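Local coordinates for alkaline phosphatase (Thermus thermophilus, PDB 7KWD), which probably hydrolyses phosphate monoesters as a homodimeric alkaline phosphatase that binds zinc and magnesium ions, at residues A101-V106 with P149-I154; P121-P124 with K130-G133; T143-T148 with E167-F172; R183-A188 with D195-F200; T220-V225 with L255-A260. All blocks are in the same frame, centred on the assembly; numbering follows the deposited sequence.

Interaction 1: residues A101-V106 with P149-I154; sequences AFSCGV and PASFVI
Ser103 and Ser151 make the one hydrogen bond between residues 101-106 and 149-154. Ser103 OG donates to Ser151 O at 2.7 Å, with a C=O...donor angle of 134° and the hydroxyl above the carbonyl plane, away from a lone pair. A chi1 of 68° swings OG of Ser103 in between its own backbone N and carbonyl carbon, and from there it reaches Ser151 O. Gly99 O, one turn earlier, is also within hydrogen-bonding reach of this hydroxyl, and the two carbonyls would have to share its one proton, while Ser151 OG bonds back to Thr148 O within its own helix.

Two helices of the alkaline phosphatase fold thus meet at their C-terminal portions: 95-104, which starts at the predicted phosphoserine nucleophile Ser95, and 147-153, whose first turn holds the magnesium ligand Thr148. Where the first helix ends, Gly105 leaves helical geometry with positive phi.

The remaining contacts are apolar. Ser103 CB lies over one face of the Phe152 ring, 4.0 Å from its centroid and 25° off the normal, a CH-pi contact displaced toward the rim. Beside it, Phe102 CB meets Phe152 CZ at 3.8 Å, whereas the Phe102 ring is turned from that segment and has Phe152 CZ at its edge, near its plane. Phe126 packs edge-to-face with Phe152.

Interaction 2: residues P121-P124 with K130-G133; sequences PLKP and KEAG
Lys123 and Glu131 form a surface salt bridge that spans helix 125-131, joining the loop residue just before the N-cap, Pro124, to the last helical turn. Lys123 CA and Glu131 CA are 11.0 Å apart, the nearest such approach between the two segments, which means that the backbones stand well clear of each other and the side chains alone close the distance.

The tight part is confined to the charged ends. Lys123 NZ donates to Glu131 OE1 at 2.7 Å, on the syn side of the carboxylate and 23° out of its plane. Lys123 CE comes to 3.1 Å from the same oxygen, Glu131 OE1, so the last methylene lies against the carboxylate together with the ammonium group. The two chains approach from opposite directions. Lys123 is fully extended, with CG anti to the backbone N (chi1 -172°), and this straight reach carries NZ across to the helix end.

The loose side is the solvent. Only 80 Å² is buried in all, Glu131 is exposed and Lys123 partly so. Behind the ion pair the loop backbone is tied down: Lys123 N bonds to Asn474 OD1 and Lys123 O to Tyr472 OH. Just beyond Glu131 a Schellman motif ends the helix, with Gly133 as the C-prime residue at positive phi; Gly133 N donates to Lys130 O at 2.9 Å.

Interaction 3: residues T143-T148 with E167-F172; sequences TVTHAT and EQYLEF. With MG (magnesium ion), chain D.
One side of the magnesium site of this alkaline phosphatase is built from the turn that leads into helix 147-153 and from Thr148 in that helix, and Tyr169 of helix 162-172 hydrogen-bonds to that turn. Residues 143-146 form a type I beta turn, closed by His146 N to Thr143 O at 3.0 Å. Tyr169 OH donates to Val144 O at 2.8 Å, in the carbonyl plane and on a lone pair, with a C=O...donor angle of 134°; the carbonyl oxygen correspondingly lies at the edge of the tyrosine ring. Thr145 CG2 touches Tyr169 CE2 at 3.9 Å, the two side chains running obliquely to one another. The Thr145 hydroxyl turns to Glu162 OE2, which also takes Thr143 OG1, so helix 162-172 holds the turn at a second place, while Tyr177 stacks on the Tyr169 ring. A phenylalanine in place of Tyr169 would probably leave Val144 O without this donor and the turn less firmly fixed to helix 162-172. On the metal side, Thr148 OG1 binds the magnesium ion together with three waters, Asp47 and Glu270. His146, a predicted ligand, stands 4.0 Å from the ion by its ND1 and meets it through water 1. That water is 2.9 Å from His146 ND1, accepts from Thr148 N, and lies 2.1 Å from the magnesium.

Interaction 4: residues R183-A188 with D195-F200; sequences RFFNPA and DLYAAF
The loop 183-188 runs close past the start of helix 196-202, with CA atoms 4.3 Å apart at Pro187 and Asp195, and Leu196 N gives Phe185 O only a weak hydrogen bond whose N-H...acceptor angle is 134°. Phe185 carries most of the side-chain contact. Its CB sits over one face of the Tyr197 ring, 3.6 Å from the centroid and 25° off the normal, a close CH-pi contact. With CG anti to the carbonyl carbon (chi1 -68°), the Phe185 ring continues past Tyr197 toward Phe200, where Phe185 CE2 meets Phe200 CE1 at 3.7 Å. Leu196 CD1 reaches Phe185 CD2 at 3.8 Å. Farther out, Pro187 CG lies beside Asp195 CB at 3.6 Å, both side chains pointing the same way. Tyr197 OH and Asn186 ND2 each bond to a carboxylate oxygen of Asp182, tying the helix and loop to one residue. Asn186 OD1 accepts from Ala188 N in an Asx turn. Asp195 OD1 accepts from Ala198 N at 2.9 Å, the donor above the carboxylate plane; this is the capping bond of an N-cap residue, here at the head of a helix held to its preceding loop by the aromatic cluster of Phe185, Tyr197 and Phe200.

Interaction 5: residues T220-V225 with L255-A260; sequences TRLLGV and LPRLAA
Leu222 lays its branched end over one face of the Arg257 guanidinium group, where strand 222-225 passes the C-terminal turns of helix 247-259 at the margin of the alkaline phosphatase fold, away from the metal sites. Leu222 CD1 stands 3.6 Å above the guanidinium plane, over its centre, and Leu222 CG is 3.6 Å from Arg257 NE. The two side chains cross at about a right angle.

Thr220 approaches from another direction. Its carbonyl oxygen lies at the edge of the guanidinium, near the plane, and Thr220 O is 3.3 Å from Arg257 CD. No hydrogen bond joins the two segments, which bury 157 Å² between them.

Polar groups hold the arginine from outside the two segments. NE bonds to Ala219 O and NH1 to Ala253 O, and NH2 makes a weak bond to Ser217 O. These backbone carbonyls, on the loop before the strand and on the arginine's own helix, fix the rotation of the plane and would be expected to offset some of its charge. A leucine in place of Arg257 would probably leave the Ala219 and Ala253 carbonyls without these donors and deprive Leu222 of the flat surface it packs on. The arginine is extended from CG to NE, with CG anti to the carbonyl carbon (chi1 -65°), and Arg257 CZ ends 3.7 Å from Leu222 CD1.

Interactions 1 and 3 share helix 147-153 and cross along the chain, their centres 12 Å apart: Ala150 CA lies 3.3 Å from Tyr169 OH, so the tyrosine that holds the magnesium-site turn also packs on the helix of interaction 1. Both border the active site: the Phe102 side chain is about 8 Å from a zinc ion, and that of His146 about 6 Å from that of the predicted nucleophile Ser95. Interaction 2 is nested inside the loop closed by interaction 1, Pro124 CB meeting Ser151 O at 3.2 Å. Outward from the metal, interaction 4 joins interaction 3, with Thr145 OG1 3.5 Å from Phe184 CD2. Interaction 5 then meets interaction 4, Phe200 CG lying 3.6 Å from Leu223 CD2.

Interaction 1: residues A101-V106 with P149-I154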
# COMPACT_ATOMS: atom_id res chain seq x y z
N ALA A 101 8.17 7.89 -17.59
CA ALA A 101 9.28 7.40 -16.78
C ALA A 101 9.70 6.04 -17.27
O ALA A 101 10.89 5.77 -17.45
CB ALA A 101 8.88 7.36 -15.30
N PHE A 102 8.72 5.16 -17.52
CA PHE A 102 9.02 3.85 -18.06
C PHE A 102 9.67 3.94 -19.45
O PHE A 102 10.68 3.27 -19.73
CB PHE A 102 7.76 3.00 -18.19
CG PHE A 102 7.10 2.64 -16.88
CD1 PHE A 102 7.74 2.80 -15.67
CD2 PHE A 102 5.82 2.10 -16.88
CE1 PHE A 102 7.14 2.43 -14.49
CE2 PHE A 102 5.21 1.75 -15.71
CZ PHE A 102 5.87 1.90 -14.50
N SER A 103 9.06 4.72 -20.35
CA SER A 103 9.40 4.62 -21.76
C SER A 103 10.54 5.55 -22.15
O SER A 103 11.18 5.31 -23.17
CB SER A 103 8.20 4.94 -22.66
OG SER A 103 7.87 6.30 -22.54
N CYS A 104 10.81 6.58 -21.35
CA CYS A 104 11.84 7.55 -21.68
C CYS A 104 12.95 7.63 -20.65
O CYS A 104 14.02 8.11 -21.00
CB CYS A 104 11.22 8.94 -21.87
SG CYS A 104 9.97 9.01 -23.17
N GLY A 105 12.76 7.12 -19.43
CA GLY A 105 13.80 7.06 -18.43
C GLY A 105 14.04 8.35 -17.68
O GLY A 105 15.07 8.48 -17.00
N VAL A 106 13.13 9.31 -17.76
CA VAL A 106 13.30 10.60 -17.13
C VAL A 106 11.95 11.03 -16.56
O VAL A 106 10.89 10.61 -17.03
CB VAL A 106 13.83 11.70 -18.10
CG1 VAL A 106 15.16 11.35 -18.65
CG2 VAL A 106 12.86 11.94 -19.22
N PRO A 149 -0.32 3.19 -23.31
CA PRO A 149 0.25 2.70 -24.58
C PRO A 149 0.89 3.80 -25.38
O PRO A 149 1.99 3.61 -25.95
CB PRO A 149 -0.98 2.11 -25.32
CG PRO A 149 -2.17 2.67 -24.63
CD PRO A 149 -1.76 2.92 -23.19
N ALA A 150 0.26 4.98 -25.41
CA ALA A 150 0.75 6.01 -26.31
C ALA A 150 2.12 6.51 -25.87
O ALA A 150 2.98 6.81 -26.71
CB ALA A 150 -0.24 7.16 -26.42
N SER A 151 2.35 6.59 -24.55
CA SER A 151 3.61 7.12 -24.06
C SER A 151 4.78 6.23 -24.46
O SER A 151 5.93 6.66 -24.35
CB SER A 151 3.58 7.25 -22.54
OG SER A 151 3.58 5.94 -21.96
N PHE A 152 4.51 4.99 -24.89
CA PHE A 152 5.58 4.11 -25.28
C PHE A 152 6.00 4.28 -26.73
O PHE A 152 7.10 3.83 -27.08
CB PHE A 152 5.22 2.64 -25.07
CG PHE A 152 5.50 2.16 -23.68
CD1 PHE A 152 5.14 2.93 -22.59
CD2 PHE A 152 6.13 0.97 -23.46
CE1 PHE A 152 5.41 2.51 -21.30
CE2 PHE A 152 6.42 0.55 -22.18
CZ PHE A 152 6.04 1.30 -21.10
N VAL A 153 5.18 4.92 -27.57
CA VAL A 153 5.41 4.95 -29.01
C VAL A 153 5.53 6.37 -29.57
O VAL A 153 6.30 6.58 -30.51
CB VAL A 153 4.32 4.18 -29.77
CG1 VAL A 153 4.53 2.73 -29.57
CG2 VAL A 153 2.96 4.60 -29.27
N ILE A 154 4.79 7.35 -29.05
CA ILE A 154 4.75 8.66 -29.73
C ILE A 154 4.85 9.82 -28.74
O ILE A 154 4.65 9.68 -27.54
CB ILE A 154 3.49 8.83 -30.61
CG1 ILE A 154 2.19 8.62 -29.82
CG2 ILE A 154 3.54 7.88 -31.83
CD1 ILE A 154 1.64 9.90 -29.12

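Interaction 2: residues P121-P124 with K130-G133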
# COMPACT_ATOMS: atom_id res chain seq x y z
N PRO A 121 10.94 17.14 -27.17
CA PRO A 121 10.47 15.78 -27.39
C PRO A 121 11.46 14.77 -26.84
O PRO A 121 12.67 14.99 -26.82
CB PRO A 121 10.34 15.67 -28.92
CG PRO A 121 11.32 16.64 -29.43
CD PRO A 121 11.23 17.82 -28.45
N LEU A 122 10.91 13.66 -26.39
CA LEU A 122 11.67 12.52 -25.91
C LEU A 122 11.45 11.36 -26.85
O LEU A 122 10.42 11.28 -27.52
CB LEU A 122 11.25 12.15 -24.49
CG LEU A 122 11.10 13.31 -23.50
CD1 LEU A 122 10.52 12.86 -22.17
CD2 LEU A 122 12.46 13.98 -23.29
N LYS A 123 12.41 10.46 -26.90
CA LYS A 123 12.26 9.27 -27.73
C LYS A 123 11.85 8.12 -26.84
O LYS A 123 12.65 7.70 -25.99
CB LYS A 123 13.57 8.95 -28.44
CG LYS A 123 13.47 7.83 -29.48
CD LYS A 123 14.83 7.73 -30.16
CE LYS A 123 14.93 6.58 -31.12
NZ LYS A 123 16.30 6.55 -31.72
N PRO A 124 10.64 7.60 -26.97
CA PRO A 124 10.19 6.53 -26.08
C PRO A 124 10.60 5.16 -26.59
O PRO A 124 10.86 4.95 -27.78
CB PRO A 124 8.66 6.68 -26.10
CG PRO A 124 8.35 7.26 -27.48
CD PRO A 124 9.60 7.97 -27.97
N LYS A 130 11.26 -0.35 -32.46
CA LYS A 130 10.84 -0.45 -33.85
C LYS A 130 11.98 -0.06 -34.79
O LYS A 130 12.23 -0.74 -35.78
CB LYS A 130 9.62 0.43 -34.10
CG LYS A 130 9.14 0.25 -35.56
CD LYS A 130 7.88 1.02 -35.87
CE LYS A 130 6.68 0.10 -35.89
NZ LYS A 130 6.68 -0.75 -37.11
N GLU A 131 12.71 1.00 -34.46
CA GLU A 131 13.85 1.40 -35.29
C GLU A 131 14.91 0.31 -35.36
O GLU A 131 15.66 0.26 -36.34
CB GLU A 131 14.49 2.70 -34.78
CG GLU A 131 13.57 3.92 -34.97
CD GLU A 131 14.06 5.17 -34.26
OE1 GLU A 131 15.26 5.21 -33.87
OE2 GLU A 131 13.23 6.10 -34.10
N ALA A 132 14.99 -0.53 -34.34
CA ALA A 132 15.94 -1.63 -34.31
C ALA A 132 15.36 -2.92 -34.86
O ALA A 132 15.96 -3.99 -34.68
CB ALA A 132 16.41 -1.85 -32.88
N GLY A 133 14.19 -2.86 -35.48
CA GLY A 133 13.64 -4.00 -36.16
C GLY A 133 12.70 -4.86 -35.36
O GLY A 133 12.32 -5.94 -35.83

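Interaction 3: residues T143-T148 with E167-F172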
# COMPACT_ATOMS: atom_id res chain seq x y z
N THR A 143 -9.07 3.09 -24.11
CA THR A 143 -8.90 3.55 -25.48
C THR A 143 -7.47 3.25 -25.91
O THR A 143 -6.53 3.39 -25.12
CB THR A 143 -9.19 5.05 -25.62
OG1 THR A 143 -8.40 5.76 -24.68
CG2 THR A 143 -10.67 5.34 -25.38
N VAL A 144 -7.32 2.77 -27.14
CA VAL A 144 -6.02 2.29 -27.57
C VAL A 144 -5.01 3.42 -27.65
O VAL A 144 -3.80 3.18 -27.57
CB VAL A 144 -6.21 1.55 -28.91
CG1 VAL A 144 -6.48 2.56 -30.06
CG2 VAL A 144 -4.99 0.71 -29.17
N THR A 145 -5.50 4.66 -27.77
CA THR A 145 -4.72 5.89 -27.84
C THR A 145 -4.48 6.51 -26.46
O THR A 145 -3.96 7.63 -26.35
CB THR A 145 -5.50 6.88 -28.74
OG1 THR A 145 -6.84 6.93 -28.24
CG2 THR A 145 -5.56 6.46 -30.19
N HIS A 146 -4.85 5.82 -25.39
CA HIS A 146 -4.71 6.38 -24.06
C HIS A 146 -3.24 6.48 -23.66
O HIS A 146 -2.33 6.04 -24.37
CB HIS A 146 -5.51 5.53 -23.08
CG HIS A 146 -6.07 6.29 -21.92
ND1 HIS A 146 -5.76 5.97 -20.61
CD2 HIS A 146 -6.97 7.31 -21.87
CE1 HIS A 146 -6.42 6.79 -19.80
NE2 HIS A 146 -7.16 7.61 -20.54
N ALA A 147 -3.01 7.11 -22.50
CA ALA A 147 -1.67 7.59 -22.16
C ALA A 147 -0.67 6.46 -22.04
O ALA A 147 0.47 6.58 -22.50
CB ALA A 147 -1.71 8.35 -20.85
N THR A 148 -1.07 5.33 -21.45
CA THR A 148 -0.07 4.32 -21.13
C THR A 148 0.49 3.68 -22.38
O THR A 148 1.72 3.63 -22.54
CB THR A 148 -0.67 3.29 -20.17
OG1 THR A 148 -1.05 3.94 -18.95
CG2 THR A 148 0.35 2.22 -19.88
N GLU A 167 -3.92 9.36 -35.42
CA GLU A 167 -3.20 9.61 -36.66
C GLU A 167 -1.72 9.27 -36.47
O GLU A 167 -1.08 8.69 -37.36
CB GLU A 167 -3.35 11.09 -37.09
CG GLU A 167 -4.76 11.60 -37.39
CD GLU A 167 -4.79 13.14 -37.48
OE1 GLU A 167 -3.87 13.71 -38.07
OE2 GLU A 167 -5.69 13.78 -36.91
N GLN A 168 -1.16 9.66 -35.33
CA GLN A 168 0.24 9.33 -35.05
C GLN A 168 0.46 7.82 -35.02
O GLN A 168 1.52 7.34 -35.42
CB GLN A 168 0.64 9.98 -33.73
CG GLN A 168 0.71 11.50 -33.79
CD GLN A 168 1.05 12.09 -32.44
OE1 GLN A 168 0.16 12.37 -31.64
NE2 GLN A 168 2.34 12.28 -32.17
N TYR A 169 -0.53 7.06 -34.53
CA TYR A 169 -0.43 5.60 -34.53
C TYR A 169 -0.32 5.04 -35.95
O TYR A 169 0.48 4.12 -36.22
CB TYR A 169 -1.66 5.00 -33.84
CG TYR A 169 -1.61 4.94 -32.35
CD1 TYR A 169 -0.64 5.64 -31.62
CD2 TYR A 169 -2.49 4.14 -31.67
CE1 TYR A 169 -0.60 5.53 -30.23
CE2 TYR A 169 -2.47 4.04 -30.30
CZ TYR A 169 -1.52 4.74 -29.58
OH TYR A 169 -1.53 4.61 -28.20
N LEU A 170 -1.13 5.58 -36.87
CA LEU A 170 -1.04 5.15 -38.26
C LEU A 170 0.36 5.40 -38.82
O LEU A 170 0.92 4.55 -39.50
CB LEU A 170 -2.09 5.89 -39.10
CG LEU A 170 -2.12 5.62 -40.61
CD1 LEU A 170 -2.40 4.14 -40.93
CD2 LEU A 170 -3.17 6.53 -41.29
N GLU A 171 0.93 6.58 -38.54
CA GLU A 171 2.25 6.90 -39.06
C GLU A 171 3.32 6.07 -38.36
O GLU A 171 4.28 5.62 -39.00
CB GLU A 171 2.53 8.40 -38.90
CG GLU A 171 3.83 8.85 -39.59
CD GLU A 171 4.19 10.28 -39.25
OE1 GLU A 171 3.33 10.97 -38.64
OE2 GLU A 171 5.33 10.71 -39.57
N PHE A 172 3.17 5.83 -37.05
CA PHE A 172 4.15 5.00 -36.35
C PHE A 172 4.18 3.60 -36.92
O PHE A 172 5.26 3.02 -37.14
CB PHE A 172 3.85 4.97 -34.85
CG PHE A 172 4.86 4.15 -34.06
CD1 PHE A 172 6.15 4.63 -33.83
CD2 PHE A 172 4.52 2.90 -33.58
CE1 PHE A 172 7.08 3.86 -33.10
CE2 PHE A 172 5.45 2.12 -32.85
CZ PHE A 172 6.72 2.60 -32.62
MG MG D . -3.35 3.68 -18.42
O HOH W 1 -3.73 3.95 -20.49
O HOH W 2 -3.56 5.62 -18.30
O HOH W 3 -5.47 3.52 -17.47

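Interaction 4: residues R183-A188 with D195-F200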
# COMPACT_ATOMS: atom_id res chain seq x y z
N ARG A 183 -14.43 6.34 -31.04
CA ARG A 183 -14.67 7.76 -31.22
C ARG A 183 -13.50 8.48 -31.87
O ARG A 183 -13.70 9.58 -32.42
CB ARG A 183 -15.03 8.41 -29.87
CG ARG A 183 -13.89 8.59 -28.87
CD ARG A 183 -14.41 8.95 -27.43
NE ARG A 183 -14.58 10.39 -27.31
CZ ARG A 183 -14.10 11.15 -26.33
NH1 ARG A 183 -13.40 10.63 -25.32
NH2 ARG A 183 -14.31 12.46 -26.36
N PHE A 184 -12.29 7.91 -31.85
CA PHE A 184 -11.11 8.55 -32.44
C PHE A 184 -10.76 8.00 -33.81
O PHE A 184 -9.82 8.50 -34.45
CB PHE A 184 -9.89 8.43 -31.48
CG PHE A 184 -10.20 8.88 -30.08
CD1 PHE A 184 -10.59 10.18 -29.83
CD2 PHE A 184 -10.10 7.99 -29.01
CE1 PHE A 184 -10.92 10.58 -28.54
CE2 PHE A 184 -10.40 8.38 -27.73
CZ PHE A 184 -10.81 9.68 -27.48
N PHE A 185 -11.50 7.01 -34.32
CA PHE A 185 -11.19 6.42 -35.61
C PHE A 185 -12.35 6.49 -36.61
O PHE A 185 -12.11 6.56 -37.81
CB PHE A 185 -10.80 4.94 -35.44
CG PHE A 185 -9.50 4.73 -34.72
CD1 PHE A 185 -9.44 4.77 -33.33
CD2 PHE A 185 -8.33 4.46 -35.43
CE1 PHE A 185 -8.23 4.55 -32.66
CE2 PHE A 185 -7.13 4.26 -34.76
CZ PHE A 185 -7.09 4.31 -33.37
N ASN A 186 -13.55 6.48 -36.13
CA ASN A 186 -14.77 6.39 -36.93
C ASN A 186 -15.09 7.73 -37.57
O ASN A 186 -15.20 8.74 -36.87
CB ASN A 186 -15.88 5.97 -35.95
CG ASN A 186 -17.18 5.63 -36.62
OD1 ASN A 186 -17.50 6.10 -37.70
ND2 ASN A 186 -17.95 4.83 -35.93
N PRO A 187 -15.26 7.78 -38.91
CA PRO A 187 -15.56 9.08 -39.55
C PRO A 187 -16.82 9.73 -39.02
O PRO A 187 -16.96 10.96 -39.08
CB PRO A 187 -15.71 8.75 -41.04
CG PRO A 187 -15.96 7.28 -41.11
CD PRO A 187 -15.32 6.66 -39.85
N ALA A 188 -17.72 8.95 -38.47
CA ALA A 188 -18.95 9.49 -37.91
C ALA A 188 -18.79 10.02 -36.49
O ALA A 188 -19.78 10.48 -35.93
CB ALA A 188 -20.02 8.39 -37.91
N ASP A 195 -12.12 9.11 -42.17
CA ASP A 195 -12.26 7.65 -41.95
C ASP A 195 -10.86 7.06 -41.72
O ASP A 195 -10.20 6.58 -42.65
CB ASP A 195 -12.98 6.98 -43.11
CG ASP A 195 -13.24 5.48 -42.89
OD1 ASP A 195 -12.63 4.90 -41.97
OD2 ASP A 195 -14.07 4.88 -43.64
N LEU A 196 -10.39 7.09 -40.47
CA LEU A 196 -9.06 6.56 -40.19
C LEU A 196 -9.01 5.05 -40.38
O LEU A 196 -7.95 4.50 -40.70
CB LEU A 196 -8.64 6.88 -38.76
CG LEU A 196 -7.55 7.89 -38.52
CD1 LEU A 196 -7.03 7.58 -37.08
CD2 LEU A 196 -6.44 7.88 -39.49
N TYR A 197 -10.13 4.35 -40.19
CA TYR A 197 -10.14 2.92 -40.45
C TYR A 197 -9.71 2.65 -41.87
O TYR A 197 -8.85 1.79 -42.13
CB TYR A 197 -11.52 2.34 -40.20
CG TYR A 197 -11.84 2.23 -38.72
CD1 TYR A 197 -11.10 1.41 -37.88
CD2 TYR A 197 -12.86 2.97 -38.17
CE1 TYR A 197 -11.38 1.33 -36.55
CE2 TYR A 197 -13.16 2.87 -36.84
CZ TYR A 197 -12.41 2.06 -36.03
OH TYR A 197 -12.72 1.97 -34.70
N ALA A 198 -10.29 3.39 -42.82
CA ALA A 198 -9.93 3.22 -44.22
C ALA A 198 -8.44 3.46 -44.42
O ALA A 198 -7.80 2.75 -45.20
CB ALA A 198 -10.75 4.17 -45.10
N ALA A 199 -7.88 4.46 -43.72
CA ALA A 199 -6.47 4.78 -43.91
C ALA A 199 -5.58 3.66 -43.36
O ALA A 199 -4.54 3.34 -43.95
CB ALA A 199 -6.15 6.11 -43.24
N PHE A 200 -5.97 3.06 -42.24
CA PHE A 200 -5.23 1.89 -41.76
C PHE A 200 -5.35 0.74 -42.74
O PHE A 200 -4.37 0.06 -43.05
CB PHE A 200 -5.75 1.47 -40.38
CG PHE A 200 -5.08 2.19 -39.20
CD1 PHE A 200 -5.52 3.44 -38.79
CD2 PHE A 200 -4.07 1.57 -38.47
CE1 PHE A 200 -4.95 4.08 -37.69
CE2 PHE A 200 -3.49 2.20 -37.39
CZ PHE A 200 -3.94 3.46 -36.99

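Interaction 5: residues T220-V225 with L255-A260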
# COMPACT_ATOMS: atom_id res chain seq x y z
N THR A 220 -2.22 -10.28 -40.80
CA THR A 220 -0.95 -10.26 -40.09
C THR A 220 -0.85 -9.07 -39.14
O THR A 220 -0.48 -9.24 -37.97
CB THR A 220 0.17 -10.24 -41.13
OG1 THR A 220 0.19 -11.51 -41.80
CG2 THR A 220 1.52 -9.97 -40.53
N ARG A 221 -1.14 -7.87 -39.63
CA ARG A 221 -1.18 -6.66 -38.81
C ARG A 221 -2.62 -6.31 -38.52
O ARG A 221 -3.51 -6.53 -39.36
CB ARG A 221 -0.46 -5.51 -39.50
CG ARG A 221 1.06 -5.75 -39.56
CD ARG A 221 1.82 -4.66 -40.31
NE ARG A 221 1.67 -4.87 -41.73
CZ ARG A 221 1.29 -3.94 -42.60
NH1 ARG A 221 1.05 -2.72 -42.17
NH2 ARG A 221 1.16 -4.23 -43.89
N LEU A 222 -2.86 -5.80 -37.32
CA LEU A 222 -4.19 -5.70 -36.74
C LEU A 222 -4.43 -4.32 -36.14
O LEU A 222 -3.62 -3.83 -35.35
CB LEU A 222 -4.38 -6.73 -35.62
CG LEU A 222 -5.09 -8.02 -35.87
CD1 LEU A 222 -5.39 -8.63 -34.50
CD2 LEU A 222 -6.37 -7.81 -36.65
N LEU A 223 -5.57 -3.74 -36.45
CA LEU A 223 -6.13 -2.66 -35.68
C LEU A 223 -7.47 -3.16 -35.18
O LEU A 223 -8.35 -3.47 -35.99
CB LEU A 223 -6.29 -1.39 -36.51
CG LEU A 223 -7.12 -0.32 -35.82
CD1 LEU A 223 -6.46 0.13 -34.51
CD2 LEU A 223 -7.32 0.90 -36.70
N GLY A 224 -7.62 -3.27 -33.87
CA GLY A 224 -8.88 -3.69 -33.28
C GLY A 224 -9.38 -2.69 -32.26
O GLY A 224 -8.68 -2.36 -31.30
N VAL A 225 -10.58 -2.17 -32.48
CA VAL A 225 -11.19 -1.11 -31.69
C VAL A 225 -12.59 -1.61 -31.36
O VAL A 225 -13.40 -1.82 -32.27
CB VAL A 225 -11.22 0.22 -32.45
CG1 VAL A 225 -11.77 1.32 -31.62
CG2 VAL A 225 -9.83 0.65 -32.90
N LEU A 255 -0.32 -11.93 -29.48
CA LEU A 255 0.94 -12.59 -29.15
C LEU A 255 1.45 -13.43 -30.30
O LEU A 255 2.61 -13.25 -30.70
CB LEU A 255 0.72 -13.41 -27.88
CG LEU A 255 1.90 -13.84 -27.03
CD1 LEU A 255 2.83 -12.72 -26.68
CD2 LEU A 255 1.27 -14.47 -25.75
N PRO A 256 0.67 -14.33 -30.89
CA PRO A 256 1.20 -15.10 -32.02
C PRO A 256 1.63 -14.25 -33.20
O PRO A 256 2.58 -14.64 -33.89
CB PRO A 256 0.04 -16.04 -32.39
CG PRO A 256 -1.19 -15.49 -31.70
CD PRO A 256 -0.72 -14.66 -30.53
N ARG A 257 0.98 -13.10 -33.46
CA ARG A 257 1.41 -12.25 -34.57
C ARG A 257 2.76 -11.63 -34.29
O ARG A 257 3.65 -11.61 -35.15
CB ARG A 257 0.38 -11.16 -34.82
CG ARG A 257 -0.95 -11.70 -35.30
CD ARG A 257 -2.02 -10.60 -35.37
NE ARG A 257 -3.11 -10.96 -36.27
CZ ARG A 257 -4.14 -11.74 -35.95
NH1 ARG A 257 -4.25 -12.27 -34.74
NH2 ARG A 257 -5.06 -12.01 -36.85
N LEU A 258 2.94 -11.10 -33.09
CA LEU A 258 4.23 -10.49 -32.76
C LEU A 258 5.32 -11.54 -32.74
O LEU A 258 6.43 -11.31 -33.22
CB LEU A 258 4.11 -9.75 -31.42
CG LEU A 258 3.02 -8.68 -31.40
CD1 LEU A 258 2.75 -8.14 -30.01
CD2 LEU A 258 3.49 -7.56 -32.33
N ALA A 259 4.99 -12.74 -32.22
CA ALA A 259 6.00 -13.78 -32.09
C ALA A 259 6.49 -14.29 -33.43
O ALA A 259 7.59 -14.85 -33.50
CB ALA A 259 5.45 -14.95 -31.27
N ALA A 260 5.70 -14.14 -34.49
CA ALA A 260 6.08 -14.65 -35.81
C ALA A 260 7.16 -13.82 -36.47
O ALA A 260 7.79 -14.29 -37.41
CB ALA A 260 4.86 -14.68 -36.71